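Local coordinates for protein pectate lyase (Paenibacillus sp. 0602, PDB 5GT5) that cleaves pectate chains by beta-elimination, probably acting within the chain and with calcium as cofactor, and so degrades plant pectin, at residues G20-S23 with A28-K31; R206-M211 with E234-I239; M277-G282 with N351-T356. The protein carries 1 engineered substitution. All coordinates share one frame; numbering follows the deposited sequence.

How the interactions relate
All three contacts lie on or around the parallel beta-helix, the fold of this pectate lyase family, but they lie apart and share no element; even the nearest pair, interactions 2 and 3, stay about 14 Å apart at their nearest atoms. Interaction 1 is partly buried and joins a loop to strand 30-33, the earliest strand of the chain. Interaction 2 is the buried one, made entirely of isoleucines between two helices. Interaction 3 is polar and partly buried, with waters bridging strand 279-281 to a loop through arginines, among them Arg279, whose side chain lies close to the probable active-site Arg276. Chemistry thus follows place: greasy methyls between helices, methyl and carbonyl around a tyrosine, and water-mediated bonds beside the probable active site.

Interaction 1 (G20-S23 with A28-K31); sequences GVIS and AVYK
The CG2 methyl of Ile22 makes the apolar part of the contact: it lies 3.9 Å from Val29 CG2 and sits equally close to the CB of Tyr30. With Val29 the meeting is methyl to methyl, the two side chains crossing at about a right angle. With Tyr30 the side chains run past each other in opposite directions, and CG2 lies in the plane of the ring, at its edge. The backbone of the loop supplies the rest of the contact. Ile22 O is 3.7 Å from Tyr30 CD2, again at the ring edge and near its plane, while Ser23 O approaches the same CD2 obliquely, at 3.4 Å. Two carbonyl oxygens thus meet the CD2 corner, with van der Waals contact rather than a hydrogen bond as the link.

The first torsion of Tyr30, with CG anti to the backbone N (chi1 -170°), carries the ring toward the loop, where its CD2 edge meets these oxygens. Farther out, Tyr30 OH is tied to Glu53 OE1, fixing the far end of the ring. Ser23 turns its CB from the contact, and its OG bonds to Ser25 OG.

Strands 30-33 and 51-54 pair in parallel at the start of the beta-helix ladder, Val29 and Lys31 bonding to the backbone of Val51; the loop 20-23 packs beside them, Val51 touching both Ile22 and Tyr30.

Interaction 2 (R206-M211 with E234-I239); sequences RQINEM and EDIIAI
Ile208 meets Ile236 and Ile237 where helix 203-212 packs against helix 233-241, a helix-helix contact on the outside of the parallel beta-helix. The closest CA atoms, those of Ile208 and Ile237, are 6.7 Å apart, near enough for short aliphatic side chains to fill the interface.

Ile208 can be followed outward. Its CB already touches Ile237 CG1 at 3.7 Å. The CG2 branch lies along the CG1-CD1 arm of the same neighbour, 3.7 Å from Ile237 CG1 and 3.9 Å from Ile237 CD1. The other branch, CG1, reaches between the two isoleucines, with Ile237 CG1 at 3.8 Å and Ile236 CG2 at 3.9 Å. Chi1 of Ile208 (-89°) is about 30° from staggered and turns both branches together. Ile237 answers with an extended chain (chi2 164°): its CB leaves the helix to one side, yet CG1 and CD1 come across to Ile208. Cutting Ile208 back to an alanine would probably leave Ile236 CG2 without its mate and open a gap between the helices beside Ile237.

Tyr221, from the intervening helix 219-225, touches Ile208, Met211 and Ile236, so three helices share this hydrophobic patch. Asp235 points elsewhere, to a salt bridge with Arg303. At its tip, Ile208 CD1 is 4.4 Å from Ile236 CG2, farther than CG1 is.

Interaction 3 (M277-G282 with N351-T356); sequences MPRLRG and NQTDPT
Arg279 approaches Gln352 on an extended chain: CG is anti to the backbone N (chi1 -172°), the atoms from CG to NE run nearly straight, and the guanidinium is carried across to the loop. On Gln352 the backbone and chi1 (-61°, CG anti to the carbonyl carbon) set CB and CG beside the arginine tip, and the bend at chi2 only turns the amide. Arg279 NH2 rests 3.6 Å from Gln352 CB, the guanidinium and amide planes being 68° apart.

Three waters link the strand's arginines to the loop. One, in the guanidinium plane, accepts from Arg279 NH2 at 3.1 Å and pairs with Thr353 OG1 at 2.8 Å. A second accepts from Arg279 NE and, weakly, from Gln352 NE2. A third accepts from Arg281 NH2 and also pairs with Thr353 OG1, which therefore serves both arginines. These two lie close: Arg279 NH1 sits 3.5 Å above the centre of the Arg281 guanidinium, whose NE forms a salt bridge to Glu330 OE2. The loop is shaped by Asn351 OD1, which takes the backbone N of Asp354 at 3.0 Å, an Asx motif, while Gln352 OE1 bonds to Arg349 NE.

Arg276, probably the active-site arginine, has its side chain about 4 Å from that of Arg279. Strand 279-281 runs parallel between strands 248-249 and 324-329, and Gln352, following strand 346-349, packs on Asn324, Ile327 and Thr329 of strand 324-329.

Interaction 1 (G20-S23 with A28-K31)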
loop_
_atom_site.group_PDB
_atom_site.type_symbol
_atom_site.label_atom_id
_atom_site.label_comp_id
_atom_site.label_asym_id
_atom_site.label_seq_id
_atom_site.Cartn_x
_atom_site.Cartn_y
_atom_site.Cartn_z
ATOM N N GLY A 20 -7.650 13.645 -2.370
ATOM C CA GLY A 20 -9.067 13.579 -2.674
ATOM C C GLY A 20 -9.577 14.817 -3.356
ATOM O O GLY A 20 -8.828 15.700 -3.823
ATOM N N VAL A 21 -10.894 14.885 -3.432
ATOM C CA VAL A 21 -11.556 16.058 -3.957
ATOM C C VAL A 21 -11.856 16.967 -2.774
ATOM O O VAL A 21 -12.657 16.635 -1.884
ATOM C CB VAL A 21 -12.858 15.665 -4.664
ATOM C CG1 VAL A 21 -13.803 16.865 -4.773
ATOM C CG2 VAL A 21 -12.533 15.075 -6.023
ATOM N N ILE A 22 -11.151 18.089 -2.736
ATOM C CA ILE A 22 -11.231 19.047 -1.636
ATOM C C ILE A 22 -11.464 20.395 -2.297
ATOM O O ILE A 22 -10.811 20.713 -3.293
ATOM C CB ILE A 22 -9.891 19.121 -0.847
ATOM C CG1 ILE A 22 -9.574 17.782 -0.178
ATOM C CG2 ILE A 22 -9.900 20.243 0.212
ATOM C CD1 ILE A 22 -10.654 17.304 0.777
ATOM N N SER A 23 -12.384 21.187 -1.748
ATOM C CA SER A 23 -12.614 22.534 -2.267
ATOM C C SER A 23 -11.485 23.478 -1.891
ATOM O O SER A 23 -10.919 23.389 -0.802
ATOM C CB SER A 23 -13.935 23.085 -1.732
ATOM O OG SER A 23 -14.046 24.466 -2.030
ATOM N N ALA A 28 -8.252 24.665 5.836
ATOM C CA ALA A 28 -7.465 23.897 6.788
ATOM C C ALA A 28 -6.632 22.830 6.084
ATOM O O ALA A 28 -5.552 22.466 6.550
ATOM C CB ALA A 28 -8.347 23.249 7.836
ATOM N N VAL A 29 -7.172 22.288 4.996
ATOM C CA VAL A 29 -6.503 21.157 4.346
ATOM C C VAL A 29 -6.118 21.425 2.893
ATOM O O VAL A 29 -5.463 20.584 2.281
ATOM C CB VAL A 29 -7.355 19.843 4.456
ATOM C CG1 VAL A 29 -7.383 19.320 5.903
ATOM C CG2 VAL A 29 -8.766 20.044 3.933
ATOM N N TYR A 30 -6.514 22.560 2.334
ATOM C CA TYR A 30 -6.137 22.966 0.975
ATOM C C TYR A 30 -5.300 24.218 1.114
ATOM O O TYR A 30 -5.840 25.274 1.538
ATOM C CB TYR A 30 -7.402 23.261 0.165
ATOM C CG TYR A 30 -7.230 23.478 -1.325
ATOM C CD1 TYR A 30 -6.462 24.535 -1.826
ATOM C CD2 TYR A 30 -7.910 22.671 -2.226
ATOM C CE1 TYR A 30 -6.338 24.728 -3.193
ATOM C CE2 TYR A 30 -7.787 22.867 -3.620
ATOM C CZ TYR A 30 -7.016 23.913 -4.078
ATOM O OH TYR A 30 -6.896 24.105 -5.430
ATOM N N LYS A 31 -4.008 24.129 0.805
ATOM C CA LYS A 31 -3.093 25.242 0.974
ATOM C C LYS A 31 -2.621 25.795 -0.352
ATOM O O LYS A 31 -2.052 25.060 -1.171
ATOM C CB LYS A 31 -1.877 24.853 1.813
ATOM C CG LYS A 31 -2.204 24.336 3.202
ATOM C CD LYS A 31 -2.957 25.373 4.042
ATOM C CE LYS A 31 -3.096 24.838 5.446
ATOM N NZ LYS A 31 -3.890 25.812 6.262
#

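Interaction 2 (R206-M211 with E234-I239)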
loop_
_atom_site.group_PDB
_atom_site.type_symbol
_atom_site.label_atom_id
_atom_site.label_comp_id
_atom_site.label_asym_id
_atom_site.label_seq_id
_atom_site.Cartn_x
_atom_site.Cartn_y
_atom_site.Cartn_z
ATOM N N ARG A 206 24.797 28.897 -20.070
ATOM C CA ARG A 206 25.243 29.757 -18.984
ATOM C C ARG A 206 26.335 29.109 -18.151
ATOM O O ARG A 206 27.317 29.751 -17.790
ATOM C CB ARG A 206 24.093 30.196 -18.094
ATOM C CG ARG A 206 23.357 31.400 -18.657
ATOM C CD ARG A 206 22.099 31.726 -17.855
ATOM N NE ARG A 206 21.000 30.947 -18.380
ATOM C CZ ARG A 206 19.837 30.765 -17.756
ATOM N NH1 ARG A 206 19.625 31.325 -16.563
ATOM N NH2 ARG A 206 18.890 30.014 -18.326
ATOM N N GLN A 207 26.208 27.806 -17.890
ATOM C CA GLN A 207 27.272 27.123 -17.165
ATOM C C GLN A 207 28.582 27.121 -17.968
ATOM O O GLN A 207 29.660 27.378 -17.428
ATOM C CB GLN A 207 26.832 25.671 -16.888
ATOM C CG GLN A 207 27.932 24.734 -16.339
ATOM C CD GLN A 207 28.290 25.087 -14.925
ATOM O OE1 GLN A 207 27.753 24.500 -13.986
ATOM N NE2 GLN A 207 29.170 26.083 -14.750
ATOM N N ILE A 208 28.496 26.788 -19.249
ATOM C CA ILE A 208 29.709 26.697 -20.062
ATOM C C ILE A 208 30.359 28.084 -20.246
ATOM O O ILE A 208 31.584 28.206 -20.164
ATOM C CB ILE A 208 29.462 25.989 -21.398
ATOM C CG1 ILE A 208 29.669 24.471 -21.261
ATOM C CG2 ILE A 208 30.501 26.396 -22.431
ATOM C CD1 ILE A 208 28.749 23.775 -20.281
ATOM N N ASN A 209 29.547 29.122 -20.431
ATOM C CA ASN A 209 30.116 30.474 -20.585
ATOM C C ASN A 209 30.948 30.900 -19.389
ATOM O O ASN A 209 32.032 31.509 -19.547
ATOM C CB ASN A 209 29.006 31.497 -20.839
ATOM C CG ASN A 209 28.464 31.442 -22.231
ATOM O OD1 ASN A 209 29.026 30.795 -23.123
ATOM N ND2 ASN A 209 27.337 32.134 -22.438
ATOM N N GLU A 210 30.482 30.571 -18.190
ATOM C CA GLU A 210 31.232 30.895 -16.979
ATOM C C GLU A 210 32.612 30.245 -17.023
ATOM O O GLU A 210 33.630 30.881 -16.699
ATOM C CB GLU A 210 30.445 30.463 -15.731
ATOM C CG GLU A 210 31.132 30.718 -14.376
ATOM C CD GLU A 210 31.274 32.195 -14.040
ATOM O OE1 GLU A 210 30.400 33.004 -14.455
ATOM O OE2 GLU A 210 32.272 32.546 -13.364
ATOM N N MET A 211 32.666 28.986 -17.436
ATOM C CA MET A 211 33.940 28.275 -17.440
ATOM C C MET A 211 34.844 28.752 -18.559
ATOM O O MET A 211 36.062 28.797 -18.378
ATOM C CB MET A 211 33.693 26.761 -17.520
ATOM C CG MET A 211 32.892 26.263 -16.302
ATOM S SD MET A 211 32.795 24.477 -16.197
ATOM C CE MET A 211 31.817 24.111 -17.633
ATOM N N GLU A 234 31.039 25.222 -28.146
ATOM C CA GLU A 234 29.796 24.789 -28.739
ATOM C C GLU A 234 29.655 23.269 -28.677
ATOM O O GLU A 234 28.577 22.778 -28.358
ATOM C CB GLU A 234 29.693 25.302 -30.178
ATOM C CG GLU A 234 29.617 26.842 -30.260
ATOM C CD GLU A 234 30.999 27.603 -30.205
ATOM O OE1 GLU A 234 32.115 26.988 -30.202
ATOM O OE2 GLU A 234 30.944 28.867 -30.191
ATOM N N ASP A 235 30.734 22.533 -28.944
ATOM C CA ASP A 235 30.713 21.074 -28.848
ATOM C C ASP A 235 30.345 20.663 -27.450
ATOM O O ASP A 235 29.530 19.751 -27.257
ATOM C CB ASP A 235 32.090 20.485 -29.149
ATOM C CG ASP A 235 32.461 20.513 -30.620
ATOM O OD1 ASP A 235 31.594 20.589 -31.522
ATOM O OD2 ASP A 235 33.687 20.433 -30.862
ATOM N N ILE A 236 30.963 21.303 -26.461
ATOM C CA ILE A 236 30.709 20.909 -25.064
ATOM C C ILE A 236 29.275 21.234 -24.639
ATOM O O ILE A 236 28.627 20.430 -23.974
ATOM C CB ILE A 236 31.785 21.473 -24.129
ATOM C CG1 ILE A 236 33.165 20.887 -24.523
ATOM C CG2 ILE A 236 31.432 21.269 -22.635
ATOM C CD1 ILE A 236 34.308 21.562 -23.781
ATOM N N ILE A 237 28.744 22.364 -25.076
ATOM C CA ILE A 237 27.342 22.644 -24.808
ATOM C C ILE A 237 26.437 21.574 -25.454
ATOM O O ILE A 237 25.507 21.068 -24.805
ATOM C CB ILE A 237 27.003 24.038 -25.345
ATOM C CG1 ILE A 237 27.642 25.096 -24.449
ATOM C CG2 ILE A 237 25.498 24.248 -25.453
ATOM C CD1 ILE A 237 27.675 26.468 -25.124
ATOM N N ALA A 238 26.708 21.191 -26.696
ATOM C CA ALA A 238 25.865 20.193 -27.364
ATOM C C ALA A 238 25.930 18.828 -26.691
ATOM O O ALA A 238 24.900 18.166 -26.530
ATOM C CB ALA A 238 26.279 20.054 -28.847
ATOM N N ILE A 239 27.137 18.407 -26.305
ATOM C CA ILE A 239 27.316 17.093 -25.689
ATOM C C ILE A 239 26.714 17.084 -24.265
ATOM O O ILE A 239 26.156 16.077 -23.802
ATOM C CB ILE A 239 28.810 16.659 -25.706
ATOM C CG1 ILE A 239 29.290 16.481 -27.161
ATOM C CG2 ILE A 239 29.027 15.420 -24.824
ATOM C CD1 ILE A 239 30.774 16.662 -27.336
#

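Interaction 3 (M277-G282 with N351-T356)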
loop_
_atom_site.group_PDB
_atom_site.type_symbol
_atom_site.label_atom_id
_atom_site.label_comp_id
_atom_site.label_asym_id
_atom_site.label_seq_id
_atom_site.Cartn_x
_atom_site.Cartn_y
_atom_site.Cartn_z
ATOM N N MET A 277 15.782 4.198 -18.728
ATOM C CA MET A 277 14.367 4.432 -19.075
ATOM C C MET A 277 13.519 3.158 -19.042
ATOM O O MET A 277 13.004 2.723 -20.071
ATOM C CB MET A 277 14.279 5.078 -20.457
ATOM C CG MET A 277 14.810 6.531 -20.463
ATOM S SD MET A 277 15.053 7.188 -22.126
ATOM C CE MET A 277 16.559 6.338 -22.563
ATOM N N PRO A 278 13.381 2.531 -17.856
ATOM C CA PRO A 278 14.022 2.782 -16.562
ATOM C C PRO A 278 15.258 1.915 -16.400
ATOM O O PRO A 278 15.559 1.086 -17.270
ATOM C CB PRO A 278 12.951 2.346 -15.577
ATOM C CG PRO A 278 12.376 1.092 -16.273
ATOM C CD PRO A 278 12.447 1.384 -17.764
ATOM N N ARG A 279 15.992 2.103 -15.301
ATOM C CA ARG A 279 16.939 1.074 -14.859
ATOM C C ARG A 279 16.358 0.405 -13.620
ATOM O O ARG A 279 16.195 1.041 -12.572
ATOM C CB ARG A 279 18.299 1.671 -14.505
ATOM C CG ARG A 279 19.358 0.584 -14.229
ATOM C CD ARG A 279 20.392 1.083 -13.218
ATOM N NE ARG A 279 21.555 0.205 -13.233
ATOM C CZ ARG A 279 21.598 -0.990 -12.659
ATOM N NH1 ARG A 279 20.554 -1.476 -11.976
ATOM N NH2 ARG A 279 22.725 -1.695 -12.782
ATOM N N LEU A 280 16.058 -0.883 -13.735
ATOM C CA LEU A 280 15.427 -1.627 -12.646
ATOM C C LEU A 280 16.347 -2.667 -12.025
ATOM O O LEU A 280 17.069 -3.356 -12.737
ATOM C CB LEU A 280 14.211 -2.364 -13.199
ATOM C CG LEU A 280 13.449 -3.228 -12.180
ATOM C CD1 LEU A 280 12.789 -2.379 -11.074
ATOM C CD2 LEU A 280 12.374 -4.009 -12.943
ATOM N N ARG A 281 16.282 -2.810 -10.698
ATOM C CA ARG A 281 16.807 -3.981 -9.985
ATOM C C ARG A 281 15.640 -4.721 -9.346
ATOM O O ARG A 281 14.796 -4.108 -8.683
ATOM C CB ARG A 281 17.734 -3.558 -8.841
ATOM C CG ARG A 281 19.063 -3.028 -9.264
ATOM C CD ARG A 281 19.909 -2.693 -8.028
ATOM N NE ARG A 281 21.294 -2.523 -8.411
ATOM C CZ ARG A 281 21.894 -1.377 -8.691
ATOM N NH1 ARG A 281 21.244 -0.213 -8.622
ATOM N NH2 ARG A 281 23.172 -1.383 -9.044
ATOM N N GLY A 282 15.583 -6.049 -9.528
ATOM C CA GLY A 282 14.746 -6.905 -8.677
ATOM C C GLY A 282 13.235 -6.932 -8.828
ATOM O O GLY A 282 12.614 -7.980 -8.695
ATOM N N ASN A 351 21.968 -6.644 -18.228
ATOM C CA ASN A 351 23.006 -6.887 -17.229
ATOM C C ASN A 351 24.072 -5.827 -17.361
ATOM O O ASN A 351 24.720 -5.733 -18.398
ATOM C CB ASN A 351 23.627 -8.291 -17.435
ATOM C CG ASN A 351 24.593 -8.672 -16.320
ATOM O OD1 ASN A 351 25.399 -7.845 -15.884
ATOM N ND2 ASN A 351 24.503 -9.899 -15.843
ATOM N N GLN A 352 24.224 -5.017 -16.318
ATOM C CA GLN A 352 25.181 -3.927 -16.303
ATOM C C GLN A 352 26.428 -4.215 -15.472
ATOM O O GLN A 352 27.453 -3.590 -15.681
ATOM C CB GLN A 352 24.537 -2.700 -15.665
ATOM C CG GLN A 352 23.310 -2.180 -16.395
ATOM C CD GLN A 352 23.646 -1.688 -17.761
ATOM O OE1 GLN A 352 23.620 -2.462 -18.716
ATOM N NE2 GLN A 352 23.962 -0.389 -17.883
ATOM N N THR A 353 26.350 -5.160 -14.548
ATOM C CA THR A 353 27.401 -5.285 -13.539
ATOM C C THR A 353 28.430 -6.364 -13.906
ATOM O O THR A 353 29.622 -6.178 -13.698
ATOM C CB THR A 353 26.787 -5.544 -12.139
ATOM O OG1 THR A 353 25.969 -4.423 -11.763
ATOM C CG2 THR A 353 27.879 -5.723 -11.079
ATOM N N ASP A 354 27.976 -7.471 -14.461
ATOM C CA ASP A 354 28.885 -8.546 -14.859
ATOM C C ASP A 354 28.114 -9.537 -15.713
ATOM O O ASP A 354 27.424 -10.393 -15.169
ATOM C CB ASP A 354 29.425 -9.283 -13.631
ATOM C CG ASP A 354 30.370 -10.439 -14.015
ATOM O OD1 ASP A 354 30.561 -10.690 -15.232
ATOM O OD2 ASP A 354 30.912 -11.088 -13.092
ATOM N N PRO A 355 28.257 -9.412 -17.045
ATOM C CA PRO A 355 27.475 -10.277 -17.941
ATOM C C PRO A 355 27.773 -11.756 -17.794
ATOM O O PRO A 355 26.943 -12.551 -18.217
ATOM C CB PRO A 355 27.854 -9.773 -19.333
ATOM C CG PRO A 355 28.151 -8.292 -19.096
ATOM C CD PRO A 355 28.923 -8.327 -17.780
ATOM N N THR A 356 28.874 -12.132 -17.144
ATOM C CA THR A 356 29.140 -13.556 -16.996
ATOM C C THR A 356 28.492 -14.110 -15.733
ATOM O O THR A 356 28.554 -15.310 -15.471
ATOM C CB THR A 356 30.671 -13.816 -16.854
ATOM O OG1 THR A 356 31.142 -13.344 -15.578
ATOM C CG2 THR A 356 31.428 -13.124 -17.977
HETATM O O HOH W 1 23.236 -4.413 -11.457
HETATM O O HOH W 2 23.987 0.993 -14.779
HETATM O O HOH W 3 25.652 -3.325 -9.056
#